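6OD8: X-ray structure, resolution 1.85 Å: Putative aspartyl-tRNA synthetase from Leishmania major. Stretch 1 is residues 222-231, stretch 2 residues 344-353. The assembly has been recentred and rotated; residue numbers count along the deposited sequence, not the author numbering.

Stretch 1 (222-231) RLQSRVCQYF
Stretch 2 (344-353) THTKELKNVC

Two helices of one chain, far apart in sequence, meet here by way of their side chains. Residues 222-231 are helical throughout, inside a longer helix, with phi/psi near -62/-43 and regular backbone hydrogen bonds from each N to the O four residues earlier, from Arg226 N to Arg222 O (3.1 Å) through Phe231 N to Val227 O (2.9 Å). In the second stretch His345, at phi/psi -90/67, holds the N-cap position, and the helix runs from Thr346 to Cys353 with phi/psi near -65/-40. The axes come within 10.7 Å, and their N-to-C directions make an angle of 136°, so the helices run obliquely antiparallel. The nearest CA atoms across the pair are those of Leu223 and Glu348, 7.0 Å apart.

Arg222 begins the contact at its exposed margin. Its CB points toward the other helix, and the rotamer m, t, p with chi4 at 93° brings the guanidinium edge-on to Glu348. Arg222 NE donates to Glu348 OE2 at 2.9 Å, and Arg222 NH2 reaches the same Glu348 OE2 at 3.2 Å, so one carboxylate oxygen takes both hydrogen bonds of the salt bridge. Glu348 has chi1 m, chi2 p and chi3 near -5°.

One residue on, Leu223 supplies the apolar part. Its CB points sideways, yet the m, t rotamer carries its methyls inward: Leu223 CD2 lies 3.8 Å from Glu348 CB and 4.0 Å from His345 CB, and Leu223 CD1 lies 4.1 Å from Glu348 CB, Leu349 CD2 (Leu349 also m, t) and Val352 CG2 (Val352 t). A single leucine thus touches four residues spanning two turns.

Gln224 and Ser225 are out of reach, and a turn after Arg222 comes Arg226, in m, m, t with chi4 at 180°. Arg226 CG packs over the face of the His345 ring, 4.0 Å from the centroid and 21° off the normal, while Arg226 NE lies 3.3 Å from His345 CE1. Arg226 NE also donates to a water at 2.9 Å, which donates in turn to Glu348 OE2 at 2.8 Å, linking the second arginine to the acid already held by the first. Within its own helix, Arg226 NH1 donates to Gln229 OE1 at 2.9 Å.

Another turn on, Tyr230 (chi1 m, chi2 -40°) closes the contact. Tyr230 OH forms a short hydrogen bond of 2.6 Å with His345 NE2, the imidazole being set by chi1 m and chi2 -76°. The rings meet rim to rim, centroids 5.8 Å apart and planes at 25°. The rule is i, i+4, i+8 spacing: Arg222, Arg226 and Tyr230 line the polar side, with Leu223 packed beside them.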

# COMPACT_ATOMS: atom_id res chain seq x y z
N ARG A 222 1.12 -7.97 -13.08
CA ARG A 222 0.75 -8.96 -12.07
C ARG A 222 1.92 -9.22 -11.12
O ARG A 222 1.73 -9.33 -9.91
CB ARG A 222 0.30 -10.26 -12.74
CG ARG A 222 -1.03 -10.12 -13.51
CD ARG A 222 -1.36 -11.40 -14.27
NE ARG A 222 -1.53 -12.49 -13.32
CZ ARG A 222 -2.70 -12.85 -12.80
NH1 ARG A 222 -3.81 -12.22 -13.15
NH2 ARG A 222 -2.76 -13.85 -11.92
N LEU A 223 3.14 -9.34 -11.67
CA LEU A 223 4.30 -9.53 -10.80
C LEU A 223 4.57 -8.30 -9.94
O LEU A 223 4.94 -8.43 -8.77
CB LEU A 223 5.54 -9.89 -11.63
CG LEU A 223 5.43 -11.25 -12.33
CD1 LEU A 223 6.53 -11.39 -13.37
CD2 LEU A 223 5.50 -12.38 -11.30
N GLN A 224 4.36 -7.10 -10.48
CA GLN A 224 4.50 -5.90 -9.66
C GLN A 224 3.57 -5.95 -8.45
O GLN A 224 3.97 -5.62 -7.32
CB GLN A 224 4.23 -4.65 -10.49
CG GLN A 224 4.73 -3.35 -9.82
CD GLN A 224 3.88 -2.14 -10.19
OE1 GLN A 224 2.79 -1.96 -9.65
NE2 GLN A 224 4.36 -1.34 -11.12
N SER A 225 2.32 -6.36 -8.67
CA SER A 225 1.39 -6.54 -7.56
C SER A 225 1.92 -7.55 -6.55
O SER A 225 1.79 -7.35 -5.33
CB SER A 225 0.02 -6.98 -8.09
OG SER A 225 -0.88 -7.17 -7.02
N ARG A 226 2.49 -8.67 -7.03
CA ARG A 226 3.00 -9.67 -6.10
C ARG A 226 4.18 -9.14 -5.29
O ARG A 226 4.31 -9.48 -4.11
CB ARG A 226 3.43 -10.95 -6.84
CG ARG A 226 2.32 -11.71 -7.54
CD ARG A 226 1.14 -12.09 -6.59
NE ARG A 226 0.23 -13.00 -7.27
CZ ARG A 226 -0.89 -13.50 -6.75
NH1 ARG A 226 -1.27 -13.17 -5.52
NH2 ARG A 226 -1.66 -14.32 -7.46
N VAL A 227 5.04 -8.31 -5.89
CA VAL A 227 6.15 -7.73 -5.11
C VAL A 227 5.60 -6.92 -3.92
O VAL A 227 6.07 -7.07 -2.78
CB VAL A 227 7.06 -6.85 -5.98
CG1 VAL A 227 8.08 -6.09 -5.08
CG2 VAL A 227 7.80 -7.68 -7.04
N CYS A 228 4.63 -6.03 -4.18
CA CYS A 228 3.98 -5.29 -3.09
C CYS A 228 3.39 -6.24 -2.05
O CYS A 228 3.57 -6.06 -0.84
CB CYS A 228 2.88 -4.37 -3.63
SG CYS A 228 3.50 -2.99 -4.63
N GLN A 229 2.65 -7.25 -2.52
CA GLN A 229 2.02 -8.20 -1.61
C GLN A 229 3.03 -8.88 -0.68
O GLN A 229 2.81 -8.97 0.54
CB GLN A 229 1.29 -9.25 -2.43
CG GLN A 229 0.68 -10.34 -1.61
CD GLN A 229 -0.02 -11.37 -2.49
OE1 GLN A 229 -0.32 -11.11 -3.66
NE2 GLN A 229 -0.27 -12.54 -1.93
N TYR A 230 4.13 -9.41 -1.25
CA TYR A 230 5.08 -10.15 -0.43
C TYR A 230 5.93 -9.21 0.43
O TYR A 230 6.29 -9.56 1.56
CB TYR A 230 5.96 -11.03 -1.32
CG TYR A 230 5.14 -12.03 -2.11
CD1 TYR A 230 4.07 -12.69 -1.51
CD2 TYR A 230 5.44 -12.33 -3.45
CE1 TYR A 230 3.30 -13.61 -2.22
CE2 TYR A 230 4.69 -13.26 -4.15
CZ TYR A 230 3.63 -13.89 -3.53
OH TYR A 230 2.87 -14.80 -4.21
N PHE A 231 6.24 -8.02 -0.08
CA PHE A 231 6.87 -6.99 0.77
C PHE A 231 6.05 -6.76 2.04
O PHE A 231 6.58 -6.84 3.16
CB PHE A 231 7.01 -5.68 -0.03
CG PHE A 231 7.50 -4.50 0.78
CD1 PHE A 231 8.87 -4.29 0.96
CD2 PHE A 231 6.61 -3.56 1.31
CE1 PHE A 231 9.35 -3.18 1.70
CE2 PHE A 231 7.06 -2.46 2.05
CZ PHE A 231 8.47 -2.27 2.24
N THR A 344 7.64 -18.80 -7.67
CA THR A 344 6.51 -19.71 -7.84
C THR A 344 5.53 -19.26 -8.91
O THR A 344 4.70 -20.07 -9.33
CB THR A 344 5.73 -19.91 -6.53
OG1 THR A 344 4.97 -18.74 -6.22
CG2 THR A 344 6.68 -20.28 -5.38
N HIS A 345 5.61 -18.02 -9.37
CA HIS A 345 4.65 -17.53 -10.37
C HIS A 345 5.19 -17.80 -11.77
O HIS A 345 5.51 -16.91 -12.55
CB HIS A 345 4.35 -16.06 -10.12
CG HIS A 345 3.66 -15.81 -8.81
ND1 HIS A 345 2.33 -16.08 -8.61
CD2 HIS A 345 4.13 -15.34 -7.62
CE1 HIS A 345 2.00 -15.79 -7.36
NE2 HIS A 345 3.07 -15.34 -6.74
N THR A 346 5.25 -19.10 -12.08
CA THR A 346 5.89 -19.55 -13.32
C THR A 346 5.12 -19.09 -14.55
O THR A 346 5.72 -18.74 -15.57
CB THR A 346 6.05 -21.07 -13.30
OG1 THR A 346 4.79 -21.67 -13.03
CG2 THR A 346 7.03 -21.50 -12.20
N LYS A 347 3.78 -19.10 -14.49
CA LYS A 347 3.00 -18.61 -15.62
C LYS A 347 3.42 -17.19 -16.02
O LYS A 347 3.68 -16.91 -17.19
CB LYS A 347 1.51 -18.60 -15.27
CG LYS A 347 0.62 -18.31 -16.48
CD LYS A 347 -0.87 -18.44 -16.14
CE LYS A 347 -1.75 -18.17 -17.34
NZ LYS A 347 -3.19 -18.47 -17.07
N GLU A 348 3.46 -16.29 -15.04
CA GLU A 348 3.80 -14.90 -15.33
C GLU A 348 5.25 -14.77 -15.78
O GLU A 348 5.55 -14.01 -16.72
CB GLU A 348 3.55 -14.04 -14.09
CG GLU A 348 2.07 -13.76 -13.81
CD GLU A 348 1.40 -14.85 -13.00
OE1 GLU A 348 2.03 -15.89 -12.72
OE2 GLU A 348 0.23 -14.67 -12.63
N LEU A 349 6.16 -15.50 -15.14
CA LEU A 349 7.57 -15.41 -15.53
C LEU A 349 7.76 -15.87 -16.96
O LEU A 349 8.54 -15.27 -17.72
CB LEU A 349 8.44 -16.23 -14.57
CG LEU A 349 8.43 -15.81 -13.11
CD1 LEU A 349 9.00 -16.91 -12.20
CD2 LEU A 349 9.20 -14.49 -12.91
N LYS A 350 7.09 -16.95 -17.36
CA LYS A 350 7.24 -17.42 -18.73
C LYS A 350 6.62 -16.45 -19.72
O LYS A 350 7.12 -16.30 -20.84
CB LYS A 350 6.62 -18.82 -18.89
N ASN A 351 5.53 -15.78 -19.33
CA ASN A 351 4.87 -14.83 -20.22
C ASN A 351 5.68 -13.55 -20.41
O ASN A 351 5.61 -12.94 -21.48
CB ASN A 351 3.46 -14.53 -19.72
CG ASN A 351 2.45 -15.60 -20.13
OD1 ASN A 351 2.69 -16.35 -21.06
ND2 ASN A 351 1.31 -15.65 -19.44
N VAL A 352 6.46 -13.15 -19.41
CA VAL A 352 7.45 -12.08 -19.63
C VAL A 352 8.57 -12.60 -20.52
O VAL A 352 8.96 -11.96 -21.51
CB VAL A 352 8.01 -11.56 -18.30
CG1 VAL A 352 9.14 -10.55 -18.55
CG2 VAL A 352 6.90 -10.94 -17.42
N CYS A 353 9.11 -13.76 -20.18
CA CYS A 353 10.33 -14.26 -20.81
C CYS A 353 10.14 -14.53 -22.30
O CYS A 353 11.11 -14.44 -23.07
CB CYS A 353 10.79 -15.53 -20.09
SG CYS A 353 12.44 -16.14 -20.56
O HOH W 1 0.31 -13.66 -10.06